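Local coordinates for protein archaeosine synthase (Pyrobaculum calidifontis, PDB 5K0P) that converts the nitrile of preQ0-modified tRNA to a formamidine using free ammonium, completing archaeosine synthesis as a tunnel-fold homodecamer, at residues S33-P38 with Y81-V86. Residues are numbered along the deposited sequence; the frame is centred on the assembly and turned at random.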
ATOM      1  N   SER A  33      -4.185  21.313   1.428  1.00 21.00           N
ATOM      2  CA  SER A  33      -4.663  20.817   2.754  1.00 23.22           C
ATOM      3  C   SER A  33      -4.750  22.046   3.647  1.00 25.58           C
ATOM      4  O   SER A  33      -3.801  22.796   3.685  1.00 25.90           O
ATOM      5  CB  SER A  33      -3.673  19.820   3.365  1.00 25.73           C
ATOM      6  OG  SER A  33      -3.665  18.661   2.588  1.00 28.56           O
ATOM      7  N   VAL A  34      -5.891  22.261   4.307  1.00 24.83           N
ATOM      8  CA  VAL A  34      -5.997  23.301   5.324  1.00 24.63           C
ATOM      9  C   VAL A  34      -6.425  22.695   6.628  1.00 25.37           C
ATOM     10  O   VAL A  34      -7.355  21.840   6.698  1.00 26.64           O
ATOM     11  CB  VAL A  34      -6.942  24.409   4.846  1.00 24.74           C
ATOM     12  CG1 VAL A  34      -7.092  25.528   5.841  1.00 23.92           C
ATOM     13  CG2 VAL A  34      -6.438  24.913   3.511  1.00 25.73           C
ATOM     14  N   GLU A  35      -5.794  23.162   7.698  1.00 24.03           N
ATOM     15  CA  GLU A  35      -6.206  22.695   9.017  1.00 23.95           C
ATOM     16  C   GLU A  35      -6.328  23.909   9.881  1.00 22.26           C
ATOM     17  O   GLU A  35      -5.522  24.830   9.744  1.00 23.94           O
ATOM     18  CB  GLU A  35      -5.233  21.590   9.370  1.00 30.92           C
ATOM     19  CG  GLU A  35      -4.513  21.652  10.614  1.00 37.88           C
ATOM     20  CD  GLU A  35      -3.445  20.573  10.802  1.00 40.00           C
ATOM     21  OE1 GLU A  35      -3.445  19.475  10.144  1.00 34.87           O
ATOM     22  OE2 GLU A  35      -2.618  20.899  11.683  1.00 41.32           O
ATOM     23  N   TYR A  36      -7.397  23.995  10.648  1.00 20.31           N
ATOM     24  CA  TYR A  36      -7.622  25.112  11.557  1.00 21.96           C
ATOM     25  C   TYR A  36      -8.438  24.810  12.804  1.00 23.31           C
ATOM     26  O   TYR A  36      -9.157  23.836  12.863  1.00 21.09           O
ATOM     27  CB  TYR A  36      -8.280  26.279  10.761  1.00 23.23           C
ATOM     28  CG  TYR A  36      -9.721  26.080  10.473  1.00 21.66           C
ATOM     29  CD1 TYR A  36     -10.104  25.258   9.452  1.00 18.74           C
ATOM     30  CD2 TYR A  36     -10.711  26.701  11.263  1.00 25.18           C
ATOM     31  CE1 TYR A  36     -11.479  25.052   9.190  1.00 21.23           C
ATOM     32  CE2 TYR A  36     -12.090  26.504  11.012  1.00 22.80           C
ATOM     33  CZ  TYR A  36     -12.462  25.667   9.982  1.00 22.05           C
ATOM     34  OH  TYR A  36     -13.823  25.383   9.748  1.00 23.55           O
ATOM     35  N   ILE A  37      -8.309  25.672  13.825  1.00 27.33           N
ATOM     36  CA  ILE A  37      -9.122  25.568  15.034  1.00 28.36           C
ATOM     37  C   ILE A  37     -10.195  26.607  14.953  1.00 31.79           C
ATOM     38  O   ILE A  37      -9.872  27.820  14.912  1.00 34.73           O
ATOM     39  CB  ILE A  37      -8.312  25.807  16.305  1.00 30.60           C
ATOM     40  CG1 ILE A  37      -7.251  24.751  16.387  1.00 30.58           C
ATOM     41  CG2 ILE A  37      -9.222  25.754  17.588  1.00 33.51           C
ATOM     42  CD1 ILE A  37      -6.339  24.897  17.546  1.00 33.39           C
ATOM     43  N   PRO A  38     -11.480  26.173  14.948  1.00 30.64           N
ATOM     44  CA  PRO A  38     -12.579  27.122  14.928  1.00 30.87           C
ATOM     45  C   PRO A  38     -12.611  27.883  16.229  1.00 35.49           C
ATOM     46  O   PRO A  38     -12.225  27.303  17.288  1.00 28.62           O
ATOM     47  CB  PRO A  38     -13.822  26.226  14.831  1.00 31.35           C
ATOM     48  CG  PRO A  38     -13.330  24.968  14.202  1.00 28.74           C
ATOM     49  CD  PRO A  38     -11.956  24.786  14.793  1.00 28.34           C
ATOM     50  N   TYR A  81      -5.589  29.245  15.003  1.00 32.85           N
ATOM     51  CA  TYR A  81      -4.563  28.453  14.347  1.00 31.37           C
ATOM     52  C   TYR A  81      -5.105  28.087  12.977  1.00 25.71           C
ATOM     53  O   TYR A  81      -6.253  27.658  12.850  1.00 24.22           O
ATOM     54  CB  TYR A  81      -4.238  27.128  15.103  1.00 30.38           C
ATOM     55  CG  TYR A  81      -3.375  26.157  14.322  1.00 31.09           C
ATOM     56  CD1 TYR A  81      -2.082  26.459  14.013  1.00 30.22           C
ATOM     57  CD2 TYR A  81      -3.878  24.925  13.900  1.00 31.55           C
ATOM     58  CE1 TYR A  81      -1.291  25.601  13.314  1.00 31.33           C
ATOM     59  CE2 TYR A  81      -3.096  24.035  13.182  1.00 29.53           C
ATOM     60  CZ  TYR A  81      -1.810  24.390  12.873  1.00 28.38           C
ATOM     61  OH  TYR A  81      -1.059  23.479  12.164  1.00 29.20           O
ATOM     62  N   VAL A  82      -4.251  28.245  11.985  1.00 24.51           N
ATOM     63  CA  VAL A  82      -4.497  27.826  10.574  1.00 25.66           C
ATOM     64  C   VAL A  82      -3.194  27.445   9.955  1.00 23.30           C
ATOM     65  O   VAL A  82      -2.175  28.157  10.132  1.00 29.29           O
ATOM     66  CB  VAL A  82      -4.993  28.964   9.660  1.00 30.25           C
ATOM     67  CG1 VAL A  82      -5.516  28.464   8.295  1.00 27.63           C
ATOM     68  CG2 VAL A  82      -6.136  29.588  10.290  1.00 37.18           C
ATOM     69  N   LYS A  83      -3.222  26.344   9.205  1.00 21.57           N
ATOM     70  CA  LYS A  83      -2.131  25.939   8.392  1.00 22.30           C
ATOM     71  C   LYS A  83      -2.651  25.504   7.042  1.00 20.56           C
ATOM     72  O   LYS A  83      -3.647  24.778   6.955  1.00 22.11           O
ATOM     73  CB  LYS A  83      -1.364  24.793   9.058  1.00 25.36           C
ATOM     74  CG  LYS A  83      -0.168  24.347   8.275  1.00 26.49           C
ATOM     75  CD  LYS A  83       0.703  23.355   9.021  1.00 29.81           C
ATOM     76  CE  LYS A  83       0.079  21.956   8.974  1.00 38.83           C
ATOM     77  NZ  LYS A  83       0.966  20.870   9.504  1.00 48.45           N
ATOM     78  N   VAL A  84      -1.931  25.943   5.999  1.00 20.43           N
ATOM     79  CA  VAL A  84      -2.222  25.658   4.624  1.00 20.35           C
ATOM     80  C   VAL A  84      -1.021  25.015   3.964  1.00 20.39           C
ATOM     81  O   VAL A  84       0.058  25.577   4.016  1.00 21.04           O
ATOM     82  CB  VAL A  84      -2.507  26.944   3.851  1.00 21.15           C
ATOM     83  CG1 VAL A  84      -2.774  26.626   2.370  1.00 20.57           C
ATOM     84  CG2 VAL A  84      -3.679  27.704   4.462  1.00 22.89           C
ATOM     85  N   THR A  85      -1.237  23.921   3.239  1.00 18.30           N
ATOM     86  CA  THR A  85      -0.184  23.186   2.643  1.00 19.50           C
ATOM     87  C   THR A  85      -0.594  22.933   1.219  1.00 19.01           C
ATOM     88  O   THR A  85      -1.692  22.387   0.979  1.00 21.00           O
ATOM     89  CB  THR A  85       0.106  21.806   3.331  1.00 22.06           C
ATOM     90  OG1 THR A  85       0.530  21.990   4.727  1.00 23.99           O
ATOM     91  CG2 THR A  85       1.281  21.151   2.593  1.00 21.29           C
ATOM     92  N   VAL A  86       0.261  23.407   0.300  1.00 19.27           N
ATOM     93  CA  VAL A  86       0.052  23.281  -1.147  1.00 20.09           C
ATOM     94  C   VAL A  86       1.123  22.387  -1.717  1.00 19.14           C
ATOM     95  O   VAL A  86       2.289  22.724  -1.561  1.00 21.40           O
ATOM     96  CB  VAL A  86       0.077  24.665  -1.824  1.00 19.85           C
ATOM     97  CG1 VAL A  86      -0.056  24.526  -3.323  1.00 20.48           C
ATOM     98  CG2 VAL A  86      -0.967  25.575  -1.203  1.00 20.54           C
TER
HETATM   99  O   HOH W   1      -1.997  22.071   6.164  1.00 23.11           O
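Tyr81 and Glu35 meet diagonally across two antiparallel strands, the phenol giving its hydrogen to the carboxylate, with OH and OE2 3.1 Å apart. OE2 lies in the ring plane at its edge, beside CE2, and takes the hydrogen on its anti side, 33° out of the carboxylate plane. CG of Tyr81 stands anti to the backbone N (chi1 169°), and the ring presents its CE2 edge to Glu35, whose CG packs 3.8 Å from Tyr81 CE2. A glutamate suits this partly exposed place because its two oxygens divide the work: OE1 makes a salt bridge with Arg12 of strand 10-20 while OE2 accepts from Tyr81; Lys83 NZ stays 4.2 Å from OE2, beyond a salt bridge but probably near enough to favour the negative charge. Ile37 crosses Tyr81 at about a right angle, Ile37 CD1 3.9 Å from Tyr81 CB. A leucine in place of Tyr81 would probably leave Glu35 OE2 without its phenol donor and the carboxylate freer to turn.

Backbone bonds in both directions join Ser33 with Thr85 and Glu35 with Lys83, and a water links Ser33 O to Thr85 OG1. On the opposite face beta-branched valines suit the extended backbone: Val34 lies between Val82 and Val84, Val34 CG1 to Val82 CG1 (4.1 Å) and Val34 CG2 to Val84 CG2 (4.0 Å). Beside them Tyr36 touches Val82 through CB, while its hydroxyl bonds to the backbone N of substrate-binding Leu43.

These are the central strands of the four-stranded antiparallel T-fold sheet, flanked by strands 10-20 and 93-102; helix 62-77 packs on the valine face, where Leu70 meets Val84.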